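Local coordinates for sensor protein (Vibrio parahaemolyticus, PDB 3I9Y) that is the sensor domain of the TMAO-responsive histidine kinase TorS, a membrane receptor whose kinase part probably phosphorylates a histidine with ATP, at residues G84-R89 with E244-L249; E102-L107 with N175-A180; T184-I189 with Q238-N243; T194-N199 with K228-F233; L208-E211 with R215-Q218. All coordinates share one frame; numbering follows the deposited sequence.

Interaction 1. Residues G84-R89 with E244-L249; sequences GVTVER and EQSQQL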
# COMPACT_ATOMS: atom_id res chain seq x y z
N GLY A 84 11.98 -1.36 -0.64
CA GLY A 84 11.65 -2.78 -0.36
C GLY A 84 10.72 -2.99 0.87
O GLY A 84 9.79 -3.85 0.81
N VAL A 85 10.92 -2.28 1.95
CA VAL A 85 10.14 -2.45 3.21
C VAL A 85 8.68 -1.96 2.89
O VAL A 85 7.70 -2.64 3.26
CB VAL A 85 10.74 -1.54 4.25
CG1 VAL A 85 9.75 -1.27 5.50
CG2 VAL A 85 12.14 -2.20 4.67
N THR A 86 8.58 -0.80 2.20
CA THR A 86 7.31 -0.21 1.77
C THR A 86 6.46 -1.11 0.90
O THR A 86 5.22 -1.19 1.08
CB THR A 86 7.74 1.18 1.02
OG1 THR A 86 8.01 2.06 2.12
CG2 THR A 86 6.84 1.70 0.22
N VAL A 87 7.08 -1.75 -0.08
CA VAL A 87 6.34 -2.60 -1.00
C VAL A 87 5.89 -3.87 -0.25
O VAL A 87 4.76 -4.40 -0.44
CB VAL A 87 7.12 -2.91 -2.29
CG1 VAL A 87 6.33 -4.02 -3.11
CG2 VAL A 87 7.33 -1.54 -3.21
N GLU A 88 6.72 -4.42 0.63
CA GLU A 88 6.28 -5.59 1.32
C GLU A 88 5.10 -5.16 2.32
O GLU A 88 4.19 -5.94 2.50
CB GLU A 88 7.40 -6.25 2.04
CG GLU A 88 6.90 -7.38 2.96
CD GLU A 88 8.08 -8.24 3.65
OE1 GLU A 88 9.33 -7.87 3.47
OE2 GLU A 88 7.67 -9.26 4.41
N ARG A 89 5.20 -4.01 2.94
CA ARG A 89 4.21 -3.60 3.85
C ARG A 89 2.84 -3.37 3.02
O ARG A 89 1.77 -3.77 3.51
CB ARG A 89 4.54 -2.32 4.46
CG ARG A 89 3.42 -1.69 5.17
CD ARG A 89 4.04 -0.47 5.94
NE ARG A 89 3.06 0.37 6.64
CZ ARG A 89 2.55 0.09 7.87
NH1 ARG A 89 2.93 -1.05 8.60
NH2 ARG A 89 1.63 0.91 8.36
N GLU A 244 1.37 6.67 -0.35
CA GLU A 244 1.85 7.97 -0.70
C GLU A 244 3.49 8.02 -0.48
O GLU A 244 4.28 8.59 -1.27
CB GLU A 244 1.18 8.89 0.25
CG GLU A 244 1.83 10.06 0.40
CD GLU A 244 0.78 11.13 0.35
OE1 GLU A 244 0.64 11.93 1.38
OE2 GLU A 244 0.09 11.15 -0.75
N GLN A 245 3.91 7.43 0.60
CA GLN A 245 5.29 7.36 0.94
C GLN A 245 5.97 6.51 -0.22
O GLN A 245 7.06 6.83 -0.83
CB GLN A 245 5.42 6.65 2.30
CG GLN A 245 6.85 6.37 2.39
CD GLN A 245 7.55 7.78 2.90
OE1 GLN A 245 6.80 8.93 3.05
NE2 GLN A 245 8.92 7.70 3.19
N SER A 246 5.31 5.50 -0.70
CA SER A 246 5.98 4.76 -1.74
C SER A 246 6.08 5.56 -3.10
O SER A 246 7.13 5.49 -3.85
CB SER A 246 5.40 3.33 -1.73
OG SER A 246 5.19 2.98 -3.02
N GLN A 247 5.07 6.39 -3.38
CA GLN A 247 5.17 7.16 -4.60
C GLN A 247 6.29 8.23 -4.49
O GLN A 247 7.03 8.44 -5.45
CB GLN A 247 3.83 7.88 -4.92
CG GLN A 247 3.97 8.57 -6.28
CD GLN A 247 4.73 7.64 -7.56
OE1 GLN A 247 4.19 6.49 -8.01
NE2 GLN A 247 6.02 8.13 -8.04
N GLN A 248 6.37 8.88 -3.35
CA GLN A 248 7.42 9.87 -3.14
C GLN A 248 8.80 9.22 -3.24
O GLN A 248 9.75 9.83 -3.87
CB GLN A 248 7.33 10.42 -1.79
CG GLN A 248 6.25 11.39 -1.91
CD GLN A 248 5.73 11.86 -0.47
OE1 GLN A 248 6.44 11.62 0.57
NE2 GLN A 248 4.51 12.50 -0.42
N LEU A 249 8.91 7.96 -2.75
CA LEU A 249 10.17 7.26 -2.77
C LEU A 249 10.58 6.93 -4.25
O LEU A 249 11.77 7.10 -4.57
CB LEU A 249 10.12 6.04 -1.93
CG LEU A 249 10.82 5.73 -0.60
CD1 LEU A 249 11.56 6.78 0.25
CD2 LEU A 249 9.84 5.00 0.21
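Thr86 and Ser246 mark the closest backbone approach of two helical segments, with Thr86 CA 6.2 Å from Ser246 CA. The segment axes come within 9.9 Å, and their N-to-C directions differ by 145°, so the helices run roughly antiparallel. The fold is two stacked four-helix bundles. Here the long helix 63-114 packs on the long helix 232-267. The contact lies near the middle of the molecule, its centre about 7 Å from the centre of the chain. Segment 84-89 also lies in a predicted coiled coil.

Thr86 is the residue of 84-89 that carries the contact. It is buried, and its CB points at 244-249. The methyl CG2, anti to the backbone N, lies on the Ser246 side. It and Ser246 CB are modelled closer than carbons can sit, so the spacing there is doubtful. The hydroxyl branch meets leucine instead. Thr86 OG1 lies 4.0 Å from Leu249 CD2, and the two side chains pass at a slant. This oxygen also makes a weak hydrogen bond to Glu82 O, one turn earlier in its own helix.

No hydrogen bond joins the two segments. Leu249 also touches Glu82 and Leu83. The amide nitrogen NE2 of Gln245 is bonded to Glu82 OE2. Further down the same side chain, Gln245 CG stays 4.5 Å from Thr86 OG1.

Interaction 2. Residues E102-L107 with N175-A180; sequences EEMRLL and NQIEEA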
# COMPACT_ATOMS: atom_id res chain seq x y z
N GLU A 102 -13.98 -9.24 3.82
CA GLU A 102 -14.69 -10.48 3.58
C GLU A 102 -15.37 -10.90 4.93
O GLU A 102 -16.54 -11.26 4.86
CB GLU A 102 -13.80 -11.58 3.08
CG GLU A 102 -14.43 -12.97 2.88
CD GLU A 102 -15.56 -12.91 1.90
OE1 GLU A 102 -15.77 -11.87 1.09
OE2 GLU A 102 -16.38 -13.92 1.92
N GLU A 103 -14.77 -10.76 6.11
CA GLU A 103 -15.55 -11.11 7.33
C GLU A 103 -16.77 -10.20 7.47
O GLU A 103 -17.86 -10.59 7.95
CB GLU A 103 -14.78 -10.80 8.65
CG GLU A 103 -13.44 -11.61 8.63
CD GLU A 103 -12.50 -11.27 9.85
OE1 GLU A 103 -11.54 -12.05 9.94
OE2 GLU A 103 -12.67 -10.31 10.65
N MET A 104 -16.56 -8.93 7.12
CA MET A 104 -17.66 -7.95 7.24
C MET A 104 -18.79 -8.27 6.20
O MET A 104 -20.04 -7.98 6.53
CB MET A 104 -17.17 -6.51 7.02
CG MET A 104 -16.34 -6.18 8.28
SD MET A 104 -15.83 -4.38 8.04
CE MET A 104 -14.72 -4.85 7.79
N ARG A 105 -18.42 -8.70 4.98
CA ARG A 105 -19.45 -9.02 3.96
C ARG A 105 -20.23 -10.29 4.55
O ARG A 105 -21.52 -10.33 4.45
CB ARG A 105 -18.84 -9.50 2.59
CG ARG A 105 -20.00 -9.81 1.50
CD ARG A 105 -19.10 -10.26 0.18
NE ARG A 105 -18.61 -11.63 0.54
CZ ARG A 105 -19.42 -12.71 0.60
NH1 ARG A 105 -20.71 -12.56 0.34
NH2 ARG A 105 -19.05 -13.94 0.95
N LEU A 106 -19.56 -11.31 5.09
CA LEU A 106 -20.36 -12.45 5.56
C LEU A 106 -21.34 -12.05 6.74
O LEU A 106 -22.40 -12.61 6.88
CB LEU A 106 -19.42 -13.57 6.20
CG LEU A 106 -18.58 -14.10 5.02
CD1 LEU A 106 -17.51 -15.06 5.57
CD2 LEU A 106 -19.53 -15.05 4.31
N LEU A 107 -20.86 -11.27 7.72
CA LEU A 107 -21.70 -10.86 8.85
C LEU A 107 -22.87 -10.05 8.26
O LEU A 107 -23.96 -10.17 8.73
CB LEU A 107 -20.93 -9.86 9.84
CG LEU A 107 -19.86 -10.69 10.53
CD1 LEU A 107 -18.97 -9.60 11.05
CD2 LEU A 107 -20.38 -11.62 11.65
N ASN A 175 -22.23 -1.56 1.14
CA ASN A 175 -21.80 -0.77 -0.02
C ASN A 175 -20.72 0.22 0.49
O ASN A 175 -19.76 0.46 -0.27
CB ASN A 175 -23.02 0.12 -0.66
CG ASN A 175 -24.05 -0.78 -1.46
OD1 ASN A 175 -23.74 -1.94 -1.84
ND2 ASN A 175 -25.24 -0.26 -1.68
N GLN A 176 -20.89 0.81 1.67
CA GLN A 176 -19.87 1.77 2.24
C GLN A 176 -18.49 1.09 2.37
O GLN A 176 -17.49 1.64 1.97
CB GLN A 176 -20.23 2.28 3.70
CG GLN A 176 -21.49 3.22 3.56
CD GLN A 176 -21.96 3.59 4.93
OE1 GLN A 176 -22.09 2.76 5.86
NE2 GLN A 176 -22.12 4.86 5.10
N ILE A 177 -18.47 -0.13 2.96
CA ILE A 177 -17.20 -0.83 3.14
C ILE A 177 -16.65 -1.16 1.73
O ILE A 177 -15.49 -0.89 1.55
CB ILE A 177 -17.47 -2.12 3.87
CG1 ILE A 177 -17.75 -1.70 5.34
CG2 ILE A 177 -16.09 -2.85 4.02
CD1 ILE A 177 -18.01 -3.13 6.18
N GLU A 178 -17.43 -1.70 0.72
CA GLU A 178 -16.88 -1.99 -0.62
C GLU A 178 -16.36 -0.68 -1.22
O GLU A 178 -15.29 -0.67 -1.90
CB GLU A 178 -18.03 -2.55 -1.63
CG GLU A 178 -18.50 -3.90 -1.01
CD GLU A 178 -17.60 -5.08 -1.32
OE1 GLU A 178 -16.55 -4.87 -1.95
OE2 GLU A 178 -18.00 -6.21 -0.92
N GLU A 179 -17.05 0.48 -0.99
CA GLU A 179 -16.58 1.68 -1.67
C GLU A 179 -15.21 2.16 -0.99
O GLU A 179 -14.26 2.62 -1.67
CB GLU A 179 -17.59 2.81 -1.41
CG GLU A 179 -16.92 4.02 -1.93
CD GLU A 179 -17.80 5.22 -2.03
OE1 GLU A 179 -18.62 5.39 -1.11
OE2 GLU A 179 -17.61 6.09 -3.02
N ALA A 180 -15.20 2.18 0.37
CA ALA A 180 -14.08 2.62 1.13
C ALA A 180 -12.76 1.90 0.71
O ALA A 180 -11.79 2.63 0.53
CB ALA A 180 -14.25 2.45 2.66
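Helix 63-114 meets helix 158-180 here through Met104 and Ile177, whose CA atoms lie 8.2 Å apart. Each CB is directed at the other segment, and both residues are buried. The methyl CD1 of Ile177 carries the contact on its side. Met104 runs extended as far as its sulfur (chi2 -177°), and CD1 lies along CB, CG and SD. It is 3.6 Å from Met104 CB and 4.1 Å from Met104 CG. The modelled 3.1 Å from Ile177 CD1 to Met104 SD is shorter than usual and doubtful. The position of the methyl CE is uncertain too.

This is interior packing of a four-helix bundle, one of two stacked in the domain. Met104 also touches Leu226 of helix 213-228 and Val232 of helix 232-267. Ile177 rests on Phe196 of helix 186-208.

A polar margin runs beside this pair. Arg105 grips Glu102 of its own helix side-on with two nitrogens, one to each carboxylate oxygen. Arg105 NE is 2.9 Å from Glu102 OE1, with a nearly straight N-H...O angle of 176°. It meets OE1 on the syn side, 25° out of the carboxylate plane. Arg105 NH2 forms a salt bridge with Glu102 OE2 at 2.8 Å, through the syn lone pair. Both oxygens lie close to the guanidinium plane, and the two bonds hold its rotation. Glu178 OE2 comes within 4.3 Å of Arg105 CD, while Arg105 NE stays 5.6 Å from it. The salt bridge of Glu178 is instead with Arg181, through OE1.

Interaction 3. Residues T184-I189 with Q238-N243; sequences TNVDRI and QQYENN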
# COMPACT_ATOMS: atom_id res chain seq x y z
N THR A 184 -8.92 6.51 -3.12
CA THR A 184 -7.53 6.92 -3.09
C THR A 184 -7.51 8.33 -2.47
O THR A 184 -6.49 9.02 -2.45
CB THR A 184 -6.89 7.02 -4.51
OG1 THR A 184 -7.76 7.88 -5.25
CG2 THR A 184 -6.83 5.71 -5.31
N ASN A 185 -8.60 8.81 -1.91
CA ASN A 185 -8.50 10.19 -1.35
C ASN A 185 -8.67 10.10 0.11
O ASN A 185 -9.69 9.60 0.53
CB ASN A 185 -9.63 11.09 -1.93
CG ASN A 185 -9.68 12.50 -1.26
OD1 ASN A 185 -10.06 12.69 -0.10
ND2 ASN A 185 -9.28 13.52 -2.05
N VAL A 186 -7.82 10.72 0.90
CA VAL A 186 -7.91 10.52 2.29
C VAL A 186 -9.02 11.17 3.05
O VAL A 186 -9.45 10.60 4.11
CB VAL A 186 -6.58 10.85 2.96
CG1 VAL A 186 -6.42 12.39 3.16
CG2 VAL A 186 -6.47 10.29 4.34
N ASP A 187 -9.53 12.32 2.59
CA ASP A 187 -10.69 12.92 3.30
C ASP A 187 -11.94 12.03 3.04
O ASP A 187 -12.77 11.93 3.84
CB ASP A 187 -10.96 14.37 2.69
CG ASP A 187 -9.66 15.28 2.85
OD1 ASP A 187 -9.10 15.71 1.86
OD2 ASP A 187 -9.17 15.53 3.97
N ARG A 188 -12.04 11.47 1.84
CA ARG A 188 -13.13 10.60 1.57
C ARG A 188 -13.13 9.36 2.43
O ARG A 188 -14.23 8.93 2.89
CB ARG A 188 -13.05 10.18 0.13
CG ARG A 188 -14.00 11.00 -0.65
CD ARG A 188 -15.42 10.79 0.11
NE ARG A 188 -16.14 9.63 -0.42
CZ ARG A 188 -17.44 9.46 -0.28
NH1 ARG A 188 -18.18 10.41 0.43
NH2 ARG A 188 -18.02 8.41 -0.91
N ILE A 189 -11.91 8.80 2.67
CA ILE A 189 -11.78 7.59 3.55
C ILE A 189 -12.33 7.97 4.92
O ILE A 189 -13.16 7.29 5.47
CB ILE A 189 -10.35 7.05 3.68
CG1 ILE A 189 -9.96 6.47 2.33
CG2 ILE A 189 -10.27 5.95 4.89
CD1 ILE A 189 -8.37 6.37 2.25
N GLN A 238 -3.70 3.64 6.92
CA GLN A 238 -2.31 3.34 6.86
C GLN A 238 -1.96 3.00 5.39
O GLN A 238 -0.89 3.30 5.01
CB GLN A 238 -2.02 2.12 7.76
CG GLN A 238 -2.11 2.61 9.23
CD GLN A 238 -2.46 1.34 10.17
OE1 GLN A 238 -2.76 0.26 9.68
NE2 GLN A 238 -2.47 1.52 11.41
N GLN A 239 -2.82 2.28 4.64
CA GLN A 239 -2.49 1.87 3.30
C GLN A 239 -2.43 3.25 2.54
O GLN A 239 -1.56 3.40 1.67
CB GLN A 239 -3.64 1.06 2.67
CG GLN A 239 -3.53 0.90 1.24
CD GLN A 239 -4.61 -0.09 0.76
OE1 GLN A 239 -5.84 0.34 0.55
NE2 GLN A 239 -4.23 -1.31 0.51
N TYR A 240 -3.32 4.22 2.83
CA TYR A 240 -3.16 5.47 2.01
C TYR A 240 -1.74 6.11 2.24
O TYR A 240 -1.09 6.50 1.32
CB TYR A 240 -4.21 6.53 2.42
CG TYR A 240 -3.96 7.90 1.89
CD1 TYR A 240 -4.44 8.24 0.62
CD2 TYR A 240 -3.30 8.85 2.64
CE1 TYR A 240 -4.34 9.60 0.09
CE2 TYR A 240 -3.07 10.19 2.07
CZ TYR A 240 -3.61 10.54 0.82
OH TYR A 240 -3.30 11.75 0.18
N GLU A 241 -1.36 6.31 3.49
CA GLU A 241 -0.07 6.91 3.87
C GLU A 241 1.10 6.06 3.30
O GLU A 241 2.02 6.64 2.78
CB GLU A 241 0.18 6.99 5.39
CG GLU A 241 -0.99 7.46 6.05
CD GLU A 241 -1.01 7.35 7.73
OE1 GLU A 241 -1.00 6.28 8.44
OE2 GLU A 241 -1.08 8.43 8.34
N ASN A 242 0.98 4.73 3.28
CA ASN A 242 2.09 3.89 2.81
C ASN A 242 2.13 4.06 1.30
O ASN A 242 3.26 4.12 0.70
CB ASN A 242 1.91 2.43 3.17
CG ASN A 242 3.14 1.57 2.80
OD1 ASN A 242 3.07 0.67 1.97
ND2 ASN A 242 4.25 1.84 3.39
N ASN A 243 0.99 4.12 0.64
CA ASN A 243 1.07 4.32 -0.86
C ASN A 243 1.68 5.69 -1.18
O ASN A 243 2.49 5.83 -2.16
CB ASN A 243 -0.27 4.34 -1.54
CG ASN A 243 -0.86 2.88 -1.59
OD1 ASN A 243 -0.07 1.88 -1.36
ND2 ASN A 243 -2.20 2.72 -1.87
O HOH W 1 -6.12 12.43 -0.17
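Tyr240 meets the start of helix 186-208 along its whole length. Its CB touches the methyl Ile189 CD1 at 4.2 Å. A chi1 of 167° puts CG anti to the backbone N and sends the ring out to Val186. Val186 CB sits over the centre of one ring face, 3.6 Å from the centroid and 11° off the ring normal, a CH-pi contact. On one side of the ring CD2 and CE2 meet Val186 CG2, and CZ is 3.7 Å from Val186 CB. One edge meets backbone: Tyr240 CE1 is 3.4 Å from Thr184 O, which lies near the ring plane. At the tip, a water lies 2.9 Å from Tyr240 OH in a weak hydrogen bond. The same water accepts from Val186 N at 2.6 Å.

Asn185 is the N-cap of the helix. Its OD1 takes Arg188 N at 3.0 Å and, weakly, Asp187 N. The contact joins this helix start to the early part of helix 232-267. The cap takes two N-H groups, one weakly, and the water a third. No direct hydrogen bond crosses between the segments, so the link rests mainly on apolar and CH-pi contact, with a weak water bridge at the tip.

Interaction 4. Residues T194-N199 with K228-F233; sequences TAFENN and KRQVVF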
# COMPACT_ATOMS: atom_id res chain seq x y z
N THR A 194 -16.81 7.80 9.22
CA THR A 194 -17.69 8.28 10.35
C THR A 194 -19.17 8.02 9.85
O THR A 194 -20.06 7.68 10.61
CB THR A 194 -17.49 9.82 10.75
OG1 THR A 194 -18.20 10.61 9.78
CG2 THR A 194 -16.16 10.26 10.72
N ALA A 195 -19.36 8.10 8.56
CA ALA A 195 -20.66 7.73 8.04
C ALA A 195 -21.04 6.20 8.37
O ALA A 195 -22.18 5.87 8.76
CB ALA A 195 -20.68 7.95 6.58
N PHE A 196 -20.10 5.28 8.37
CA PHE A 196 -20.42 3.87 8.54
C PHE A 196 -20.64 3.79 9.97
O PHE A 196 -21.51 3.02 10.46
CB PHE A 196 -19.14 3.00 8.21
CG PHE A 196 -19.26 1.54 8.59
CD1 PHE A 196 -19.61 0.58 7.60
CD2 PHE A 196 -18.99 1.12 9.85
CE1 PHE A 196 -19.69 -0.77 7.92
CE2 PHE A 196 -19.06 -0.25 10.20
CZ PHE A 196 -19.43 -1.20 9.26
N GLU A 197 -19.85 4.56 10.75
CA GLU A 197 -20.07 4.43 12.22
C GLU A 197 -21.51 4.97 12.66
O GLU A 197 -22.13 4.45 13.60
CB GLU A 197 -19.08 5.27 12.99
CG GLU A 197 -19.37 5.21 14.48
CD GLU A 197 -18.23 5.92 15.32
OE1 GLU A 197 -17.68 7.03 14.93
OE2 GLU A 197 -17.84 5.34 16.37
N ASN A 198 -21.96 6.04 12.05
CA ASN A 198 -23.30 6.66 12.43
C ASN A 198 -24.39 5.58 12.00
O ASN A 198 -25.26 5.24 12.79
CB ASN A 198 -23.51 7.94 11.64
CG ASN A 198 -22.54 9.13 12.09
OD1 ASN A 198 -22.02 9.19 13.30
ND2 ASN A 198 -22.29 10.11 11.12
N ASN A 199 -24.21 4.93 10.84
CA ASN A 199 -25.17 3.89 10.39
C ASN A 199 -25.23 2.76 11.31
O ASN A 199 -26.29 2.23 11.58
CB ASN A 199 -24.81 3.38 9.06
CG ASN A 199 -25.17 4.30 8.09
OD1 ASN A 199 -25.95 5.16 8.46
ND2 ASN A 199 -24.65 4.24 6.80
N LYS A 228 -16.72 -4.41 15.77
CA LYS A 228 -15.35 -4.65 16.18
C LYS A 228 -14.51 -4.49 14.91
O LYS A 228 -13.26 -4.13 15.03
CB LYS A 228 -15.15 -6.06 16.71
CG LYS A 228 -15.69 -6.31 18.14
CD LYS A 228 -15.38 -7.89 18.41
CE LYS A 228 -16.13 -8.31 19.64
NZ LYS A 228 -16.86 -6.95 20.40
N ARG A 229 -15.12 -4.68 13.75
CA ARG A 229 -14.23 -4.67 12.47
C ARG A 229 -14.03 -3.30 11.89
O ARG A 229 -13.47 -3.11 10.87
CB ARG A 229 -14.77 -5.74 11.43
CG ARG A 229 -14.51 -7.04 12.17
CD ARG A 229 -15.33 -8.07 11.83
NE ARG A 229 -14.80 -9.38 12.19
CZ ARG A 229 -15.16 -10.09 13.27
NH1 ARG A 229 -16.05 -9.63 14.20
NH2 ARG A 229 -14.65 -11.34 13.33
N GLN A 230 -14.54 -2.28 12.62
CA GLN A 230 -14.41 -0.94 12.16
C GLN A 230 -12.91 -0.56 12.18
O GLN A 230 -12.59 0.40 11.50
CB GLN A 230 -15.21 0.21 13.05
CG GLN A 230 -16.64 0.03 12.88
CD GLN A 230 -17.36 0.96 13.96
OE1 GLN A 230 -17.45 0.64 15.22
NE2 GLN A 230 -17.74 2.13 13.48
N VAL A 231 -12.05 -1.31 12.85
CA VAL A 231 -10.53 -1.07 12.81
C VAL A 231 -10.13 -1.16 11.33
O VAL A 231 -9.08 -0.62 10.98
CB VAL A 231 -9.59 -2.16 13.49
CG1 VAL A 231 -10.14 -2.59 14.82
CG2 VAL A 231 -9.76 -3.45 12.82
N VAL A 232 -10.92 -1.76 10.41
CA VAL A 232 -10.46 -1.80 8.94
C VAL A 232 -10.28 -0.34 8.38
O VAL A 232 -9.46 -0.07 7.51
CB VAL A 232 -11.43 -2.58 8.13
CG1 VAL A 232 -12.69 -1.71 7.85
CG2 VAL A 232 -10.82 -2.93 6.79
N PHE A 233 -11.03 0.68 8.85
CA PHE A 233 -10.87 1.98 8.32
C PHE A 233 -9.46 2.55 8.85
O PHE A 233 -8.85 3.37 8.14
CB PHE A 233 -12.01 2.94 8.87
CG PHE A 233 -13.34 2.67 8.18
CD1 PHE A 233 -13.58 3.13 6.88
CD2 PHE A 233 -14.28 1.88 8.87
CE1 PHE A 233 -14.75 2.81 6.30
CE2 PHE A 233 -15.48 1.53 8.29
CZ PHE A 233 -15.75 1.97 7.01
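Phe196 and Phe233 form the apolar part of this contact, inside a helical bundle of the sensor domain. Helix 186-208 meets segment 228-233, which leads into helix 232-267. The two rings lie obliquely, with centroids 5.4 Å apart and planes at 54°. Phe233 reaches over one face of Phe196 with its CE2, which is 3.8 Å from Phe196 CG. The chi1 of Phe196, 169°, swings its ring away from its own backbone N and toward 228-233. Both phenylalanines are buried. Phe196 also lies on Ile177 of helix 158-180, and Phe233 on Ile192 and Gln193, so the pair sits between several helices.

Polar bonds between the two segments are absent. The nearby charged group of Arg229 turns away, to Glu103 and Glu225.

Van der Waals contact comes from the aliphatic stem of Gln230 as well. Its CB points toward 194-199, and its chain runs on extended beyond CG. Gln230 CG is 3.6 Å from Phe196 CE2, meeting the ring obliquely. The amide end of Gln230 lies against the stem of Glu197, and the two side chains cross at about a right angle. Which amide atom faces that stem is doubtful in the model. The two phenylalanines come nearest where the tip of one ring meets the base of the other side chain, with Phe233 CZ 3.7 Å from Phe196 CB.

Interaction 5. Residues L208-E211 with R215-Q218; sequences LAVE and RSKQ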
# COMPACT_ATOMS: atom_id res chain seq x y z
N LEU A 208 -33.21 -2.51 18.64
CA LEU A 208 -33.87 -2.55 19.96
C LEU A 208 -35.42 -2.58 19.69
O LEU A 208 -36.11 -3.42 20.31
CB LEU A 208 -33.47 -1.30 20.82
CG LEU A 208 -31.97 -1.44 21.23
CD1 LEU A 208 -31.49 -0.22 21.96
CD2 LEU A 208 -31.74 -2.67 22.04
N ALA A 209 -35.96 -1.78 18.76
CA ALA A 209 -37.39 -1.84 18.41
C ALA A 209 -37.85 -3.11 17.81
O ALA A 209 -38.99 -3.20 17.46
CB ALA A 209 -37.74 -0.80 17.53
N VAL A 210 -36.98 -4.10 17.64
CA VAL A 210 -37.43 -5.40 17.12
C VAL A 210 -38.03 -6.38 18.25
O VAL A 210 -37.36 -6.83 19.28
CB VAL A 210 -36.28 -6.18 16.36
CG1 VAL A 210 -36.66 -7.70 16.17
CG2 VAL A 210 -36.01 -5.55 14.98
N GLU A 211 -39.30 -6.69 17.99
CA GLU A 211 -40.17 -7.56 18.73
C GLU A 211 -39.72 -9.02 18.92
O GLU A 211 -39.62 -9.50 20.05
CB GLU A 211 -41.55 -7.58 18.03
CG GLU A 211 -42.22 -6.18 17.82
CD GLU A 211 -42.64 -5.44 19.20
OE1 GLU A 211 -43.59 -5.93 19.98
OE2 GLU A 211 -42.01 -4.36 19.49
N ARG A 215 -34.72 -12.84 17.36
CA ARG A 215 -34.19 -12.11 16.22
C ARG A 215 -33.42 -10.96 16.75
O ARG A 215 -32.33 -10.74 16.34
CB ARG A 215 -35.19 -11.48 15.29
CG ARG A 215 -36.18 -12.39 14.86
CD ARG A 215 -35.89 -12.98 13.45
NE ARG A 215 -36.79 -12.37 12.48
CZ ARG A 215 -36.87 -11.07 12.42
NH1 ARG A 215 -36.10 -10.35 13.25
NH2 ARG A 215 -37.70 -10.52 11.56
N SER A 216 -34.02 -10.26 17.69
CA SER A 216 -33.43 -9.09 18.26
C SER A 216 -32.05 -9.44 18.77
O SER A 216 -31.09 -8.74 18.50
CB SER A 216 -34.23 -8.57 19.41
OG SER A 216 -34.02 -7.18 19.49
N LYS A 217 -31.91 -10.54 19.52
CA LYS A 217 -30.58 -10.64 19.97
C LYS A 217 -29.64 -11.23 18.95
O LYS A 217 -28.49 -10.91 19.08
CB LYS A 217 -30.43 -11.31 21.34
CG LYS A 217 -30.70 -12.68 21.32
CD LYS A 217 -29.52 -13.63 20.98
CE LYS A 217 -30.16 -15.07 20.66
NZ LYS A 217 -29.29 -16.11 19.96
N GLN A 218 -30.07 -12.09 17.99
CA GLN A 218 -29.09 -12.55 17.08
C GLN A 218 -28.64 -11.28 16.22
O GLN A 218 -27.44 -11.25 15.97
CB GLN A 218 -29.48 -13.68 16.17
CG GLN A 218 -30.59 -14.45 16.70
CD GLN A 218 -30.69 -15.88 16.31
OE1 GLN A 218 -30.45 -16.31 15.11
NE2 GLN A 218 -31.02 -16.71 17.32
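Val210 and Ser216 meet where the chain turns between two helices, with Val210 CA 5.6 Å from Ser216 CA. Polar contact comes first. Ser216 OG lies 3.4 Å from Val210 O, a weak and unsettled hydrogen bond. The hydroxyl also makes a weak bond to Val207 O, so two carbonyls compete for its one proton. A chi1 of -152° turns this hydroxyl to the loop.

The turn is the connection from helix 186-208 to helix 213-228 in this helical-bundle sensor domain. The centre of the contact is about 40 Å from the centre of the chain. Asp212, just before helix 213-228, takes a hydrogen bond on OD2 from the backbone N of Arg215.

Van der Waals contact is made by Val210, whose CB points at 215-218. Its methyl CG1 is 4.0 Å from Ser216 N. The same methyl also lies 4.0 Å from Arg215 NH1, approaching the guanidinium obliquely. Val210 CB is 4.0 Å from Ser216 OG. Arg215 bends at chi2 and chi3 (-99° and -106°), which folds its guanidinium back to the valine, and the two side chains cross at about a right angle. Val210 is buried and also touches Leu166 of helix 158-180, while Arg215 touches Leu163 of that helix.

In the fold
Interactions 1, 3 and 4 all use helix 232-267, and interactions 1 and 2 share helix 63-114. Interactions 3 and 4 join the same two helices. Interactions 1 and 3 touch, with centres 13 Å apart. Interaction 2 touches interaction 3 through the Glu179-Arg188 salt bridge and interaction 4 through Glu103-Arg229. Along the chain, interaction 5 is nested inside the loop closed by interaction 4, and their centres are about 21 Å apart. Interactions 1, 2, 4 and 5 are partly buried; interaction 3 is at the surface and has a water bridge. Interactions 2 and 4 centre on buried apolar pairs. Interaction 5 differs in adding a weak hydrogen bond at a helix-helix turn.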